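PDB 4TSZ: DNA polymerase III subunit beta from Pseudomonas aeruginosa, which tethers DNA polymerases and other proteins to DNA as a sliding clamp and so makes them processive. Local coordinates for residues G254-R266 against L330-S343. Sequence-based numbering, arbitrary orientation.
Sequences GDKLVVGDRQQLR and LGVIGTEQVRFILS
Lys256 NZ donates to Ser343 O at 2.8 Å and also forms a salt bridge with Asp255 OD2 (3.1 Å), on the syn lone pair of that oxygen; the lysine chain, turning at its last torsion (chi4 68°), thus ties the strand start to Ser343, just past the end of strand 337-342. At the far end the Arg262 chain turns at chi3 (71°) to bring NH1 to Leu330 O (2.8 Å), but the donor stands 64° above the carbonyl plane, off either lone pair. Arg262 N also donates to Glu336 O, and Asp261 caps the helix by accepting from Gln264 N.

Between these ends, strands 256-261 and 337-342 run antiparallel (153° between directions), with hydrogen-bonded pairs Lys256/Leu342, Val258/Phe340 (Val258 N to Phe340 O 2.8 Å) and Gly260/Val338. A classic bulge sets Asp255 and Lys256 opposite Leu342, and only Lys256 N bonds to Leu342 O. On one face Leu257 CD1 meets Ile341 CG1 (3.8 Å), and Val259 lies alongside Arg339, whose guanidinium is engaged by Asp357. On the other, Val258 CG2 touches Leu342 CD1 (4.0 Å), and Leu265 CD1, from the helix, meets Val338 CG1 (3.7 Å) and, more loosely, Phe340 CE1; Leu330 CD1 packs beside Leu265 CB.

The chemistry implies a C-terminal-domain sheet edge held by backbone bonds: Leu265 lies over its Val338/Phe340 end, strand 317-322 meets Leu342, Lys256 fastens one end, and Arg262 links helix 262-273 to the end of helix 323-330.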
# COMPACT_ATOMS: atom_id res chain seq x y z
N GLY E 254 -1.47 41.62 9.32
CA GLY E 254 -0.49 40.81 10.04
C GLY E 254 0.78 41.54 10.44
O GLY E 254 1.62 41.86 9.58
N ASP E 255 0.92 41.83 11.74
CA ASP E 255 2.04 42.60 12.30
C ASP E 255 3.25 41.77 12.75
O ASP E 255 4.33 42.33 12.97
CB ASP E 255 1.54 43.47 13.46
CG ASP E 255 1.00 42.69 14.65
OD1 ASP E 255 -0.11 42.13 14.53
OD2 ASP E 255 1.70 42.63 15.69
N LYS E 256 3.08 40.45 12.91
CA LYS E 256 4.15 39.59 13.39
C LYS E 256 4.72 38.73 12.26
O LYS E 256 4.08 37.76 11.83
CB LYS E 256 3.66 38.75 14.59
CG LYS E 256 3.19 39.60 15.76
CD LYS E 256 2.59 38.77 16.90
CE LYS E 256 2.25 39.61 18.11
NZ LYS E 256 1.13 40.56 17.86
N LEU E 257 5.90 39.12 11.75
CA LEU E 257 6.56 38.38 10.67
C LEU E 257 7.59 37.41 11.23
O LEU E 257 8.55 37.81 11.89
CB LEU E 257 7.14 39.29 9.57
CG LEU E 257 8.02 38.62 8.47
CD1 LEU E 257 7.26 37.55 7.65
CD2 LEU E 257 8.60 39.66 7.53
N VAL E 258 7.36 36.13 10.97
CA VAL E 258 8.22 35.04 11.42
C VAL E 258 8.83 34.39 10.19
O VAL E 258 8.12 34.04 9.25
CB VAL E 258 7.44 34.02 12.30
CG1 VAL E 258 8.36 32.94 12.87
CG2 VAL E 258 6.70 34.72 13.43
N VAL E 259 10.15 34.25 10.19
CA VAL E 259 10.89 33.56 9.14
C VAL E 259 11.56 32.38 9.84
O VAL E 259 12.33 32.57 10.79
CB VAL E 259 11.90 34.44 8.36
CG1 VAL E 259 12.61 33.62 7.28
CG2 VAL E 259 11.21 35.66 7.74
N GLY E 260 11.21 31.19 9.40
CA GLY E 260 11.76 29.96 9.97
C GLY E 260 12.20 28.99 8.90
O GLY E 260 11.89 29.16 7.72
N ASP E 261 12.94 27.97 9.33
CA ASP E 261 13.40 26.90 8.45
C ASP E 261 12.25 25.92 8.29
O ASP E 261 11.73 25.41 9.29
CB ASP E 261 14.65 26.21 9.05
CG ASP E 261 15.25 25.18 8.11
OD1 ASP E 261 16.03 25.56 7.24
OD2 ASP E 261 14.89 23.99 8.23
N ARG E 262 11.82 25.67 7.04
CA ARG E 262 10.71 24.77 6.72
C ARG E 262 10.92 23.36 7.31
O ARG E 262 10.02 22.84 7.96
CB ARG E 262 10.49 24.69 5.20
CG ARG E 262 9.17 24.02 4.81
CD ARG E 262 9.27 23.30 3.49
NE ARG E 262 10.10 22.09 3.57
CZ ARG E 262 9.65 20.89 3.91
NH1 ARG E 262 8.37 20.72 4.22
NH2 ARG E 262 10.47 19.84 3.95
N GLN E 263 12.12 22.77 7.12
CA GLN E 263 12.46 21.45 7.64
C GLN E 263 12.45 21.38 9.16
O GLN E 263 11.87 20.45 9.71
CB GLN E 263 13.81 20.97 7.11
CG GLN E 263 13.72 20.16 5.83
CD GLN E 263 15.02 19.49 5.46
OE1 GLN E 263 15.44 19.51 4.32
NE2 GLN E 263 15.65 18.81 6.41
N GLN E 264 13.06 22.37 9.84
CA GLN E 264 13.10 22.42 11.31
C GLN E 264 11.69 22.51 11.89
O GLN E 264 11.39 21.81 12.85
CB GLN E 264 13.94 23.62 11.79
CG GLN E 264 15.44 23.43 11.67
CD GLN E 264 16.16 24.49 12.47
OE1 GLN E 264 16.19 25.67 12.11
NE2 GLN E 264 16.70 24.10 13.61
N LEU E 265 10.83 23.36 11.30
CA LEU E 265 9.45 23.51 11.74
C LEU E 265 8.65 22.26 11.49
O LEU E 265 7.93 21.82 12.38
CB LEU E 265 8.79 24.75 11.11
CG LEU E 265 9.32 26.11 11.60
CD1 LEU E 265 8.89 27.24 10.67
CD2 LEU E 265 8.89 26.41 13.03
N ARG E 266 8.80 21.64 10.30
CA ARG E 266 8.12 20.41 9.95
C ARG E 266 8.49 19.27 10.89
O ARG E 266 7.59 18.56 11.36
CB ARG E 266 8.33 20.02 8.47
CG ARG E 266 7.41 18.85 8.05
CD ARG E 266 8.05 17.84 7.11
NE ARG E 266 9.26 17.18 7.62
CZ ARG E 266 9.28 16.08 8.37
NH1 ARG E 266 8.15 15.52 8.77
NH2 ARG E 266 10.44 15.54 8.75
N LEU E 330 3.27 23.14 5.31
CA LEU E 330 4.71 22.95 5.20
C LEU E 330 5.09 21.96 4.11
O LEU E 330 6.10 22.17 3.43
CB LEU E 330 5.35 22.60 6.56
CG LEU E 330 5.30 23.70 7.63
CD1 LEU E 330 5.76 23.17 8.94
CD2 LEU E 330 6.11 24.94 7.23
N GLY E 331 4.24 20.94 3.90
CA GLY E 331 4.40 19.90 2.89
C GLY E 331 4.34 20.40 1.46
O GLY E 331 4.79 19.71 0.56
N VAL E 332 3.78 21.60 1.24
CA VAL E 332 3.68 22.22 -0.10
C VAL E 332 4.61 23.44 -0.31
O VAL E 332 4.71 23.94 -1.42
CB VAL E 332 2.22 22.46 -0.58
CG1 VAL E 332 1.44 21.14 -0.67
CG2 VAL E 332 1.49 23.47 0.30
N ILE E 333 5.28 23.92 0.76
CA ILE E 333 6.24 25.04 0.65
C ILE E 333 7.52 24.49 -0.04
O ILE E 333 8.13 23.55 0.45
CB ILE E 333 6.52 25.68 2.05
CG1 ILE E 333 5.25 26.32 2.69
CG2 ILE E 333 7.76 26.64 2.04
CD1 ILE E 333 4.70 27.66 2.05
N GLY E 334 7.87 25.07 -1.19
CA GLY E 334 9.01 24.65 -2.00
C GLY E 334 10.35 25.28 -1.66
O GLY E 334 11.40 24.79 -2.10
N THR E 335 10.32 26.36 -0.86
CA THR E 335 11.53 27.04 -0.41
C THR E 335 12.00 26.48 0.94
O THR E 335 11.21 25.95 1.73
CB THR E 335 11.33 28.57 -0.36
OG1 THR E 335 10.23 28.87 0.49
CG2 THR E 335 11.11 29.18 -1.74
N GLU E 336 13.29 26.62 1.18
CA GLU E 336 14.02 26.22 2.39
C GLU E 336 13.49 26.99 3.61
O GLU E 336 13.40 26.43 4.70
CB GLU E 336 15.48 26.57 2.17
CG GLU E 336 16.43 25.87 3.09
CD GLU E 336 17.83 26.07 2.58
OE1 GLU E 336 18.26 25.25 1.73
OE2 GLU E 336 18.47 27.06 2.97
N GLN E 337 13.17 28.28 3.42
CA GLN E 337 12.62 29.14 4.45
C GLN E 337 11.12 29.32 4.21
O GLN E 337 10.63 29.21 3.08
CB GLN E 337 13.33 30.50 4.50
CG GLN E 337 14.74 30.41 5.09
CD GLN E 337 15.31 31.78 5.35
OE1 GLN E 337 15.35 32.65 4.48
NE2 GLN E 337 15.79 31.99 6.57
N VAL E 338 10.40 29.58 5.30
CA VAL E 338 8.97 29.77 5.27
C VAL E 338 8.61 31.02 6.08
O VAL E 338 9.22 31.29 7.13
CB VAL E 338 8.20 28.48 5.69
CG1 VAL E 338 8.57 27.99 7.09
CG2 VAL E 338 6.69 28.64 5.55
N ARG E 339 7.67 31.81 5.55
CA ARG E 339 7.19 33.02 6.20
C ARG E 339 5.82 32.78 6.83
O ARG E 339 4.92 32.29 6.15
CB ARG E 339 7.10 34.19 5.21
CG ARG E 339 8.43 34.80 4.81
CD ARG E 339 8.21 35.99 3.88
NE ARG E 339 7.78 35.59 2.54
CZ ARG E 339 6.89 36.26 1.80
NH1 ARG E 339 6.31 37.35 2.27
NH2 ARG E 339 6.57 35.82 0.59
N PHE E 340 5.69 33.11 8.11
CA PHE E 340 4.44 33.05 8.87
C PHE E 340 4.13 34.50 9.24
O PHE E 340 5.01 35.21 9.74
CB PHE E 340 4.58 32.19 10.14
CG PHE E 340 4.43 30.71 9.92
CD1 PHE E 340 5.46 29.95 9.37
CD2 PHE E 340 3.26 30.06 10.29
CE1 PHE E 340 5.31 28.58 9.17
CE2 PHE E 340 3.13 28.68 10.12
CZ PHE E 340 4.15 27.95 9.55
N ILE E 341 2.92 34.95 8.91
CA ILE E 341 2.48 36.31 9.22
C ILE E 341 1.28 36.16 10.16
O ILE E 341 0.25 35.61 9.78
CB ILE E 341 2.22 37.18 7.96
CG1 ILE E 341 3.50 37.26 7.07
CG2 ILE E 341 1.75 38.59 8.36
CD1 ILE E 341 3.27 37.59 5.57
N LEU E 342 1.48 36.57 11.41
CA LEU E 342 0.48 36.44 12.47
C LEU E 342 0.11 37.81 13.04
O LEU E 342 0.75 38.81 12.72
CB LEU E 342 1.04 35.53 13.59
CG LEU E 342 1.49 34.14 13.16
CD1 LEU E 342 2.82 33.79 13.77
CD2 LEU E 342 0.44 33.09 13.50
N SER E 343 -0.94 37.83 13.86
CA SER E 343 -1.41 39.02 14.55
C SER E 343 -1.73 38.67 16.00
O SER E 343 -0.83 38.77 16.84
CB SER E 343 -2.57 39.69 13.80
OG SER E 343 -3.68 38.81 13.67